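Local structure of lipoxygenase (Cyanothece sp., 5EK8) at residues 342-347 with 602-607; 223-228 with 613-618; 63-68 with 157-162; 119-124 with 161-166. The protein is a 9R-lipoxygenase with a non-heme iron site that probably inserts molecular oxygen into polyunsaturated fatty acids. All coordinates share one frame; numbering follows the deposited sequence.

Interaction 1 of 4, residues 342-347 with 602-607; sequences AKRIFR and PNIAPD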
# COMPACT_ATOMS: atom_id res chain seq x y z
N ALA A 342 15.31 -25.87 -11.40
CA ALA A 342 15.77 -25.19 -10.20
C ALA A 342 15.54 -23.68 -10.31
O ALA A 342 15.04 -23.05 -9.37
CB ALA A 342 17.24 -25.48 -9.95
N LYS A 343 15.88 -23.11 -11.47
CA LYS A 343 15.70 -21.68 -11.68
C LYS A 343 14.23 -21.28 -11.59
O LYS A 343 13.89 -20.23 -11.03
CB LYS A 343 16.28 -21.26 -13.04
CG LYS A 343 17.77 -20.98 -13.01
CD LYS A 343 18.28 -20.51 -14.36
CE LYS A 343 18.10 -21.59 -15.42
NZ LYS A 343 18.82 -21.25 -16.69
N ARG A 344 13.35 -22.13 -12.12
CA ARG A 344 11.92 -21.85 -12.02
C ARG A 344 11.44 -21.89 -10.56
O ARG A 344 10.67 -21.02 -10.12
CB ARG A 344 11.12 -22.84 -12.87
CG ARG A 344 9.63 -22.58 -12.87
CD ARG A 344 8.92 -23.60 -13.73
NE ARG A 344 7.47 -23.55 -13.58
CZ ARG A 344 6.67 -24.55 -13.93
NH1 ARG A 344 7.18 -25.67 -14.42
NH2 ARG A 344 5.35 -24.44 -13.78
N ILE A 345 11.89 -22.91 -9.82
CA ILE A 345 11.53 -23.05 -8.41
C ILE A 345 11.95 -21.81 -7.61
O ILE A 345 11.16 -21.24 -6.84
CB ILE A 345 12.16 -24.30 -7.78
CG1 ILE A 345 11.49 -25.56 -8.34
CG2 ILE A 345 12.00 -24.28 -6.27
CD1 ILE A 345 11.95 -26.84 -7.69
N PHE A 346 13.20 -21.39 -7.80
CA PHE A 346 13.68 -20.15 -7.20
C PHE A 346 12.76 -19.00 -7.57
O PHE A 346 12.38 -18.21 -6.70
CB PHE A 346 15.10 -19.82 -7.65
CG PHE A 346 15.65 -18.58 -7.01
CD1 PHE A 346 16.29 -18.64 -5.79
CD2 PHE A 346 15.51 -17.34 -7.63
CE1 PHE A 346 16.79 -17.49 -5.19
CE2 PHE A 346 16.01 -16.20 -7.04
CZ PHE A 346 16.65 -16.27 -5.82
N ARG A 347 12.42 -18.89 -8.85
CA ARG A 347 11.54 -17.81 -9.32
C ARG A 347 10.22 -17.77 -8.56
O ARG A 347 9.73 -16.69 -8.23
CB ARG A 347 11.26 -17.96 -10.82
CG ARG A 347 12.28 -17.29 -11.70
CD ARG A 347 11.72 -17.11 -13.10
NE ARG A 347 11.43 -18.38 -13.77
CZ ARG A 347 12.32 -19.09 -14.44
NH1 ARG A 347 13.58 -18.67 -14.53
NH2 ARG A 347 11.97 -20.24 -15.01
N PRO A 602 1.32 -29.89 -16.49
CA PRO A 602 0.17 -29.30 -15.81
C PRO A 602 0.02 -29.77 -14.36
O PRO A 602 -0.66 -29.11 -13.58
CB PRO A 602 -1.01 -29.76 -16.66
CG PRO A 602 -0.56 -31.05 -17.24
CD PRO A 602 0.91 -30.89 -17.50
N ASN A 603 0.64 -30.89 -14.01
CA ASN A 603 0.62 -31.40 -12.64
C ASN A 603 1.53 -30.60 -11.73
O ASN A 603 1.23 -30.39 -10.56
CB ASN A 603 1.01 -32.88 -12.61
CG ASN A 603 -0.05 -33.77 -13.20
OD1 ASN A 603 -1.11 -33.30 -13.62
ND2 ASN A 603 0.23 -35.07 -13.24
N ILE A 604 2.67 -30.17 -12.27
CA ILE A 604 3.60 -29.30 -11.56
C ILE A 604 3.02 -27.90 -11.37
O ILE A 604 3.04 -27.35 -10.28
CB ILE A 604 4.95 -29.20 -12.32
CG1 ILE A 604 5.62 -30.56 -12.41
CG2 ILE A 604 5.86 -28.19 -11.66
CD1 ILE A 604 5.51 -31.38 -11.14
N ALA A 605 2.49 -27.35 -12.46
CA ALA A 605 1.95 -26.00 -12.48
C ALA A 605 0.64 -25.87 -11.68
O ALA A 605 0.05 -26.88 -11.30
CB ALA A 605 1.74 -25.57 -13.93
N PRO A 606 0.21 -24.63 -11.40
CA PRO A 606 -1.11 -24.40 -10.79
C PRO A 606 -2.25 -25.11 -11.53
O PRO A 606 -2.19 -25.23 -12.75
CB PRO A 606 -1.28 -22.88 -10.90
CG PRO A 606 0.10 -22.35 -10.87
CD PRO A 606 0.99 -23.38 -11.51
N ASP A 607 -3.26 -25.58 -10.81
CA ASP A 607 -4.42 -26.17 -11.46
C ASP A 607 -5.14 -25.05 -12.23
O ASP A 607 -4.90 -23.87 -11.96
CB ASP A 607 -5.33 -26.88 -10.44
CG ASP A 607 -5.95 -25.94 -9.41
OD1 ASP A 607 -6.38 -26.45 -8.35
OD2 ASP A 607 -6.03 -24.72 -9.66
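Arg344 reaches from helix 337-377 to the methyl groups of Ile604 and Ala605, and a long side chain here bridges a gap that the backbones leave wide. The nearest CA atoms, those of Arg344 and Ala605, are 10.8 Å apart. With CG anti to the backbone N (chi1 -178°) and the chain extended from there to NE, the guanidinium is carried straight off the helix, and its two terminal nitrogens do the touching. NH2 meets the Ala605 methyl, with Ala605 CB 3.8 Å from Arg344 NH2, near the guanidinium plane and at its edge. The other branch, NH1, comes within 4.0 Å of Ile604 CG2, which approaches at a slant. Ile604 offers this methyl while the rest of its side chain leads away.

The loop is itself held by other bonds: Ile604 pairs through its backbone with Arg592, whose NE also binds Ala605 O, and Asp607 caps the start of helix 608-623 through Glu610 N. Arg344 further touches Leu591.

Across the two segments there is no hydrogen bond or salt bridge, so 342-347 and 602-607 meet by van der Waals contact alone. Ile604 and Ala605 offer the buried guanidinium no polar partner, and any balance of its charge would probably come from outside the two segments, where Glu599 touches Arg344.

Interaction 2 of 4, residues 223-228 with 613-618; sequences QIQADY and NQVYIF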
# COMPACT_ATOMS: atom_id res chain seq x y z
N GLN A 223 -4.51 -22.93 -23.20
CA GLN A 223 -5.75 -22.22 -23.49
C GLN A 223 -5.94 -21.00 -22.58
O GLN A 223 -6.33 -19.92 -23.04
CB GLN A 223 -6.94 -23.17 -23.36
CG GLN A 223 -8.27 -22.57 -23.76
CD GLN A 223 -9.40 -23.57 -23.65
OE1 GLN A 223 -9.18 -24.78 -23.67
NE2 GLN A 223 -10.63 -23.07 -23.50
N ILE A 224 -5.68 -21.18 -21.29
CA ILE A 224 -5.76 -20.10 -20.31
C ILE A 224 -4.80 -18.99 -20.68
O ILE A 224 -5.16 -17.81 -20.67
CB ILE A 224 -5.46 -20.58 -18.88
CG1 ILE A 224 -6.53 -21.56 -18.41
CG2 ILE A 224 -5.39 -19.40 -17.91
CD1 ILE A 224 -6.24 -22.15 -17.05
N GLN A 225 -3.57 -19.37 -21.01
CA GLN A 225 -2.56 -18.38 -21.36
C GLN A 225 -2.95 -17.62 -22.63
O GLN A 225 -2.87 -16.39 -22.66
CB GLN A 225 -1.20 -19.05 -21.56
CG GLN A 225 -0.05 -18.06 -21.55
CD GLN A 225 0.25 -17.53 -20.16
OE1 GLN A 225 0.89 -18.20 -19.34
NE2 GLN A 225 -0.23 -16.32 -19.88
N ALA A 226 -3.39 -18.35 -23.65
CA ALA A 226 -3.82 -17.75 -24.91
C ALA A 226 -4.97 -16.77 -24.72
O ALA A 226 -4.98 -15.70 -25.32
CB ALA A 226 -4.23 -18.84 -25.89
N ASP A 227 -5.93 -17.13 -23.87
CA ASP A 227 -7.14 -16.33 -23.70
C ASP A 227 -6.88 -14.99 -22.99
O ASP A 227 -7.69 -14.07 -23.08
CB ASP A 227 -8.21 -17.12 -22.95
CG ASP A 227 -8.90 -18.14 -23.84
OD1 ASP A 227 -8.61 -18.16 -25.06
OD2 ASP A 227 -9.74 -18.92 -23.34
N TYR A 228 -5.75 -14.89 -22.29
CA TYR A 228 -5.31 -13.60 -21.74
C TYR A 228 -4.26 -12.99 -22.66
O TYR A 228 -3.60 -13.71 -23.40
CB TYR A 228 -4.74 -13.76 -20.33
CG TYR A 228 -5.74 -14.11 -19.25
CD1 TYR A 228 -6.58 -13.15 -18.71
CD2 TYR A 228 -5.83 -15.40 -18.75
CE1 TYR A 228 -7.49 -13.47 -17.72
CE2 TYR A 228 -6.73 -15.73 -17.76
CZ TYR A 228 -7.56 -14.76 -17.24
OH TYR A 228 -8.46 -15.09 -16.26
N ASN A 613 -6.80 -17.53 -12.27
CA ASN A 613 -6.89 -16.48 -11.27
C ASN A 613 -5.57 -15.73 -11.11
O ASN A 613 -5.56 -14.51 -10.91
CB ASN A 613 -7.34 -17.05 -9.93
CG ASN A 613 -8.84 -17.27 -9.88
OD1 ASN A 613 -9.60 -16.36 -9.53
ND2 ASN A 613 -9.28 -18.47 -10.25
N GLN A 614 -4.45 -16.45 -11.20
CA GLN A 614 -3.13 -15.84 -11.18
C GLN A 614 -3.00 -14.77 -12.25
O GLN A 614 -2.79 -13.57 -11.96
CB GLN A 614 -2.03 -16.89 -11.38
CG GLN A 614 -0.63 -16.32 -11.54
CD GLN A 614 0.41 -17.39 -11.86
OE1 GLN A 614 0.19 -18.57 -11.62
NE2 GLN A 614 1.55 -16.97 -12.40
N VAL A 615 -3.15 -15.20 -13.51
CA VAL A 615 -3.01 -14.28 -14.63
C VAL A 615 -4.02 -13.13 -14.55
O VAL A 615 -3.68 -11.96 -14.79
CB VAL A 615 -3.16 -15.01 -15.97
CG1 VAL A 615 -2.88 -14.06 -17.13
CG2 VAL A 615 -2.24 -16.21 -16.01
N TYR A 616 -5.25 -13.46 -14.19
CA TYR A 616 -6.31 -12.47 -14.05
C TYR A 616 -5.93 -11.36 -13.07
O TYR A 616 -5.95 -10.18 -13.42
CB TYR A 616 -7.61 -13.13 -13.60
CG TYR A 616 -8.71 -12.16 -13.25
CD1 TYR A 616 -9.40 -11.48 -14.24
CD2 TYR A 616 -9.07 -11.93 -11.92
CE1 TYR A 616 -10.41 -10.59 -13.93
CE2 TYR A 616 -10.08 -11.05 -11.60
CZ TYR A 616 -10.75 -10.38 -12.61
OH TYR A 616 -11.75 -9.49 -12.30
N ILE A 617 -5.58 -11.76 -11.85
CA ILE A 617 -5.25 -10.80 -10.81
C ILE A 617 -4.04 -9.96 -11.18
O ILE A 617 -4.06 -8.74 -11.00
CB ILE A 617 -4.99 -11.49 -9.45
CG1 ILE A 617 -6.30 -12.05 -8.88
CG2 ILE A 617 -4.39 -10.52 -8.45
CD1 ILE A 617 -7.33 -10.97 -8.61
N PHE A 618 -2.99 -10.58 -11.72
CA PHE A 618 -1.81 -9.80 -12.07
C PHE A 618 -2.13 -8.76 -13.14
O PHE A 618 -1.78 -7.57 -13.01
CB PHE A 618 -0.68 -10.71 -12.55
CG PHE A 618 -0.04 -11.50 -11.46
CD1 PHE A 618 -0.11 -11.08 -10.14
CD2 PHE A 618 0.64 -12.68 -11.74
CE1 PHE A 618 0.47 -11.80 -9.12
CE2 PHE A 618 1.23 -13.41 -10.72
CZ PHE A 618 1.15 -12.97 -9.41
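At Tyr228, just past the end of helix 221-227, the chain comes nearest to helix 608-623, the CA atoms of Tyr228 and Val615 lying 7.5 Å apart. The aromatic ring of Tyr228 is turned with CG anti to the carbonyl carbon (chi1 -69°), which lays one of its faces against the helix. Val615 sits over that face: CG1 is 4.0 Å from the ring centroid and 29° off the normal, a CH-pi contact, and it comes closest toward the CB end, 3.6 Å from Tyr228 CG. Farther out along the ring the next residue takes over, with Tyr616 CB 4.0 Å from Tyr228 CZ. The hydroxyl passes beside the same methylene but finds its polar partner in Thr612 OG1, one turn back on the helix. Ile224 CG2 meets the ring edge from its own segment.

Cut back to an alanine, this position would lose ring and hydroxyl alike, which is likely to open a gap beside Val615 CG1 and leave Thr612 OG1 without this partner.

Gln225 adds a lighter touch on Val615 CG2; its amide is engaged elsewhere, by Gly582 O and Leu584 N. Tyr616 directs its ring away, and its OH is hydrogen-bonded to Thr202 OG1 of helix 188-214, whose Ile204 and Lys205 also touch Tyr228. The side chain of Tyr616 is about 10 Å from that of Ile668, the C-terminal iron ligand. The CH-pi contact ties the residue that ends helix 221-227 to the side of helix 608-623 within the helical lipoxygenase domain.

Interaction 3 of 4, residues 63-68 with 157-162; sequences DTNKPL and TLTVPY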
# COMPACT_ATOMS: atom_id res chain seq x y z
N ASP A 63 -11.24 7.04 19.97
CA ASP A 63 -10.41 5.89 20.33
C ASP A 63 -9.23 6.20 21.25
O ASP A 63 -8.87 5.38 22.08
CB ASP A 63 -9.90 5.18 19.06
CG ASP A 63 -9.17 6.11 18.10
OD1 ASP A 63 -8.75 5.62 17.02
OD2 ASP A 63 -9.00 7.31 18.40
N THR A 64 -8.63 7.38 21.10
CA THR A 64 -7.50 7.76 21.95
C THR A 64 -7.89 8.79 22.99
O THR A 64 -7.14 9.06 23.93
CB THR A 64 -6.32 8.32 21.12
OG1 THR A 64 -6.71 9.54 20.48
CG2 THR A 64 -5.86 7.31 20.08
N ASN A 65 -9.07 9.38 22.82
CA ASN A 65 -9.56 10.45 23.69
C ASN A 65 -8.61 11.64 23.75
O ASN A 65 -8.68 12.46 24.67
CB ASN A 65 -9.83 9.91 25.10
CG ASN A 65 -11.05 9.00 25.15
OD1 ASN A 65 -12.02 9.22 24.43
ND2 ASN A 65 -10.99 7.98 25.99
N LYS A 66 -7.72 11.73 22.76
CA LYS A 66 -6.88 12.91 22.57
C LYS A 66 -7.71 13.98 21.88
O LYS A 66 -8.72 13.67 21.25
CB LYS A 66 -5.65 12.57 21.73
CG LYS A 66 -4.62 11.71 22.44
CD LYS A 66 -3.32 11.68 21.67
CE LYS A 66 -2.28 10.83 22.37
NZ LYS A 66 -0.98 10.85 21.63
N PRO A 67 -7.31 15.25 22.02
CA PRO A 67 -8.06 16.33 21.37
C PRO A 67 -8.07 16.23 19.85
O PRO A 67 -7.03 15.94 19.25
CB PRO A 67 -7.31 17.59 21.82
CG PRO A 67 -5.97 17.12 22.28
CD PRO A 67 -6.21 15.76 22.85
N LEU A 68 -9.24 16.45 19.26
CA LEU A 68 -9.36 16.59 17.81
C LEU A 68 -9.03 18.02 17.43
O LEU A 68 -9.88 18.91 17.49
CB LEU A 68 -10.77 16.22 17.34
CG LEU A 68 -10.99 15.99 15.85
CD1 LEU A 68 -10.22 14.77 15.39
CD2 LEU A 68 -12.47 15.82 15.54
N THR A 157 -17.76 18.22 26.42
CA THR A 157 -16.81 17.32 25.78
C THR A 157 -17.51 16.16 25.07
O THR A 157 -18.30 15.43 25.67
CB THR A 157 -15.79 16.77 26.79
OG1 THR A 157 -14.74 17.73 26.97
CG2 THR A 157 -15.18 15.46 26.30
N LEU A 158 -17.22 16.01 23.79
CA LEU A 158 -17.77 14.92 23.00
C LEU A 158 -16.66 14.18 22.28
O LEU A 158 -15.59 14.74 22.04
CB LEU A 158 -18.79 15.45 21.99
CG LEU A 158 -19.91 16.31 22.56
CD1 LEU A 158 -20.77 16.86 21.44
CD2 LEU A 158 -20.74 15.53 23.58
N THR A 159 -16.91 12.92 21.93
CA THR A 159 -15.94 12.14 21.17
C THR A 159 -16.36 12.03 19.72
O THR A 159 -17.55 11.99 19.41
CB THR A 159 -15.75 10.72 21.76
OG1 THR A 159 -17.01 10.05 21.84
CG2 THR A 159 -15.13 10.79 23.15
N VAL A 160 -15.38 11.97 18.83
CA VAL A 160 -15.63 11.85 17.40
C VAL A 160 -14.83 10.69 16.81
O VAL A 160 -13.62 10.63 16.99
CB VAL A 160 -15.28 13.15 16.64
CG1 VAL A 160 -15.56 12.99 15.14
CG2 VAL A 160 -16.05 14.34 17.22
N PRO A 161 -15.51 9.77 16.12
CA PRO A 161 -14.81 8.66 15.46
C PRO A 161 -14.14 9.10 14.16
O PRO A 161 -14.53 8.66 13.08
CB PRO A 161 -15.93 7.66 15.19
CG PRO A 161 -17.14 8.51 15.02
CD PRO A 161 -16.97 9.68 15.95
N TYR A 162 -13.13 9.96 14.27
CA TYR A 162 -12.42 10.45 13.10
C TYR A 162 -11.20 9.60 12.80
O TYR A 162 -10.22 9.60 13.56
CB TYR A 162 -12.01 11.91 13.30
CG TYR A 162 -11.46 12.56 12.05
CD1 TYR A 162 -10.10 12.83 11.93
CD2 TYR A 162 -12.30 12.89 10.99
CE1 TYR A 162 -9.60 13.43 10.79
CE2 TYR A 162 -11.81 13.49 9.84
CZ TYR A 162 -10.45 13.76 9.75
OH TYR A 162 -9.93 14.35 8.62
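Leu68 does nearly all the close packing between this loop and the end of strand 152-160. Its CG is anti to the backbone N (chi1 -166°), which sends the forked tip toward the strand, where each methyl takes a different neighbour. Leu68 CD2 lies 4.0 Å from Val160 CB; Leu68 CD1 is likewise 4.0 Å from Tyr162 CD1 and also rests against that residue's CB, meeting the ring at a slant. The leucine crosses both partners at about a right angle, so its two methyls span two side chains that flank a bend in the chain. That bend is an inverse gamma turn centred on Pro161, with a weak bond of 2.8 Å from Tyr162 N to Val160 O.

Leu59 and Phe61 also touch Leu68, and together these side chains belong to the interior of the beta-sandwich of the N-terminal PLAT domain, in which strand 152-160 is the outermost strand beside the parallel strand 53-61. Leu68 itself belongs to the connection from 53-61 into the second sheet.

The other end of the contact is thin. Here the side chain of Asn65 passes the methyl of Thr159, both residues exposed. Around it the loop is steadied from within by a weak hydrogen bond from Lys66 N to Thr64 OG1. The charged side chains reach past the sandwich instead: Asp63 forms a salt bridge with Arg376, and Lys66 NZ does so with Glu490 and Glu494.

Interaction 4 of 4, residues 119-124 with 161-166; sequences VIDNRV and PYWPYD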
# COMPACT_ATOMS: atom_id res chain seq x y z
N VAL A 119 -18.61 18.32 11.90
CA VAL A 119 -17.17 18.20 11.77
C VAL A 119 -16.85 18.10 10.29
O VAL A 119 -17.36 17.21 9.59
CB VAL A 119 -16.62 16.97 12.53
CG1 VAL A 119 -15.10 16.96 12.48
CG2 VAL A 119 -17.10 16.96 13.98
N ILE A 120 -16.00 19.02 9.84
CA ILE A 120 -15.71 19.22 8.42
C ILE A 120 -14.28 18.82 8.04
O ILE A 120 -13.30 19.29 8.62
CB ILE A 120 -15.93 20.70 8.02
CG1 ILE A 120 -17.35 21.14 8.38
CG2 ILE A 120 -15.68 20.90 6.53
CD1 ILE A 120 -18.43 20.32 7.71
N ASP A 121 -14.19 17.94 7.04
CA ASP A 121 -12.93 17.50 6.45
C ASP A 121 -12.62 18.39 5.25
O ASP A 121 -13.49 19.15 4.82
CB ASP A 121 -13.05 16.04 6.01
CG ASP A 121 -11.77 15.28 6.16
OD1 ASP A 121 -10.69 15.86 5.91
OD2 ASP A 121 -11.84 14.08 6.52
N ASN A 122 -11.41 18.30 4.70
CA ASN A 122 -11.13 18.92 3.40
C ASN A 122 -9.83 18.47 2.74
O ASN A 122 -8.83 18.20 3.40
CB ASN A 122 -11.13 20.46 3.52
CG ASN A 122 -9.89 20.99 4.18
OD1 ASN A 122 -8.88 21.25 3.52
ND2 ASN A 122 -9.96 21.20 5.49
N ARG A 123 -9.87 18.38 1.41
CA ARG A 123 -8.69 18.10 0.60
C ARG A 123 -8.19 19.39 -0.05
O ARG A 123 -8.98 20.27 -0.38
CB ARG A 123 -9.01 17.06 -0.47
CG ARG A 123 -9.71 15.83 0.06
CD ARG A 123 -10.02 14.84 -1.06
NE ARG A 123 -10.43 13.54 -0.52
CZ ARG A 123 -10.79 12.50 -1.26
NH1 ARG A 123 -11.16 11.37 -0.67
NH2 ARG A 123 -10.79 12.58 -2.58
N VAL A 124 -6.88 19.49 -0.24
CA VAL A 124 -6.31 20.68 -0.86
C VAL A 124 -5.90 20.39 -2.29
O VAL A 124 -5.24 19.39 -2.57
CB VAL A 124 -5.10 21.21 -0.07
CG1 VAL A 124 -4.62 22.53 -0.67
CG2 VAL A 124 -5.48 21.40 1.39
N PRO A 161 -15.51 9.77 16.12
CA PRO A 161 -14.81 8.66 15.46
C PRO A 161 -14.14 9.10 14.16
O PRO A 161 -14.53 8.66 13.08
CB PRO A 161 -15.93 7.66 15.19
CG PRO A 161 -17.14 8.51 15.02
CD PRO A 161 -16.97 9.68 15.95
N TYR A 162 -13.13 9.96 14.27
CA TYR A 162 -12.42 10.45 13.10
C TYR A 162 -11.20 9.60 12.80
O TYR A 162 -10.22 9.60 13.56
CB TYR A 162 -12.01 11.91 13.30
CG TYR A 162 -11.46 12.56 12.05
CD1 TYR A 162 -10.10 12.83 11.93
CD2 TYR A 162 -12.30 12.89 10.99
CE1 TYR A 162 -9.60 13.43 10.79
CE2 TYR A 162 -11.81 13.49 9.84
CZ TYR A 162 -10.45 13.76 9.75
OH TYR A 162 -9.93 14.35 8.62
N TRP A 163 -11.25 8.89 11.67
CA TRP A 163 -10.21 7.96 11.25
C TRP A 163 -9.80 7.01 12.38
O TRP A 163 -8.64 6.97 12.77
CB TRP A 163 -8.98 8.71 10.75
CG TRP A 163 -9.13 9.23 9.35
CD1 TRP A 163 -9.93 10.26 8.94
CD2 TRP A 163 -8.47 8.75 8.18
NE1 TRP A 163 -9.80 10.45 7.58
CE2 TRP A 163 -8.91 9.53 7.09
CE3 TRP A 163 -7.54 7.73 7.94
CZ2 TRP A 163 -8.46 9.32 5.79
CZ3 TRP A 163 -7.09 7.52 6.64
CH2 TRP A 163 -7.55 8.32 5.59
N PRO A 164 -10.77 6.25 12.90
CA PRO A 164 -10.47 5.40 14.06
C PRO A 164 -9.53 4.26 13.69
O PRO A 164 -9.55 3.80 12.55
CB PRO A 164 -11.84 4.87 14.48
CG PRO A 164 -12.62 4.86 13.21
CD PRO A 164 -12.15 6.05 12.43
N TYR A 165 -8.73 3.81 14.65
CA TYR A 165 -7.84 2.67 14.44
C TYR A 165 -8.60 1.36 14.59
O TYR A 165 -9.49 1.24 15.42
CB TYR A 165 -6.67 2.71 15.41
CG TYR A 165 -5.54 3.62 15.00
CD1 TYR A 165 -4.59 3.21 14.08
CD2 TYR A 165 -5.42 4.90 15.53
CE1 TYR A 165 -3.56 4.04 13.70
CE2 TYR A 165 -4.39 5.73 15.15
CZ TYR A 165 -3.46 5.29 14.23
OH TYR A 165 -2.43 6.11 13.85
N ASP A 166 -8.23 0.38 13.76
CA ASP A 166 -8.79 -0.96 13.86
C ASP A 166 -8.14 -1.69 15.04
O ASP A 166 -6.93 -1.92 15.03
CB ASP A 166 -8.56 -1.74 12.56
CG ASP A 166 -9.41 -3.00 12.46
OD1 ASP A 166 -9.62 -3.47 11.33
OD2 ASP A 166 -9.86 -3.52 13.50
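Tyr162 and Asp121 are brought together by two torsions: the tyrosine holds CG anti to its own backbone nitrogen (chi1 -171°), which sends the ring out toward strand 115-126, while Asp121, with chi1 at -146°, extends its carboxylate to meet the phenol. Tyr162 OH gives a weak hydrogen bond of 2.9 Å to Asp121 OD2. This oxygen lies near the plane of the ring, at its edge, 3.4 Å from Tyr162 CE2, and the carboxylate plane is turned 50° from that of the ring.

The phenol is not the main partner of the carboxylate. OD2 forms a salt bridge with Arg137 NH1 from the adjoining strand, and OD1 receives a weak bond of 2.8 Å from Asn122 N. With an arginine and a backbone N-H at its oxygens, Asp121 would probably remain ionised. Trp163 follows with a left-handed backbone conformation and tips the CD1 edge of its indole onto one face of the Tyr162 ring, CD1 standing 3.6 Å above the centre; the NE1 edge of the indole looks toward OD2 from a greater distance.

A phenylalanine in place of Tyr162 would lack the hydroxyl, which would probably leave Asp121 OD2 without its donor from the linker and more dependent on Arg137.

Strand 115-126 runs between strands 72-79 and 132-143 in the four-stranded PLAT sheet, and 161-166 is the start of the linker that leaves strand 152-160 for helix 188-214. On that linker Trp163 stacks on Phe375 and Tyr165 packs against Val372, both of helix 337-377.

In the fold
Two regions on opposite sides of the chain's centre are sampled. Interactions 3 and 4 share Pro161 and Tyr162 and lie in the PLAT domain and the start of its linker, their centres 11 Å apart; one side of that tyrosine chain meets an aliphatic tip, the other end a carboxylate, and Asp63 OD1 probably bonds Tyr165 N between them. Interactions 1 and 2 belong to the helical domain and touch through Pro606 and Gln614, the first nested in the chain loop closed by the second. Interaction 1 is buried yet has no polar bond between its segments, and interaction 2 is a partly buried aromatic-aliphatic contact. Interaction 3 runs from buried leucine to exposed rim; interaction 4 alone has a hydrogen bond across its segments.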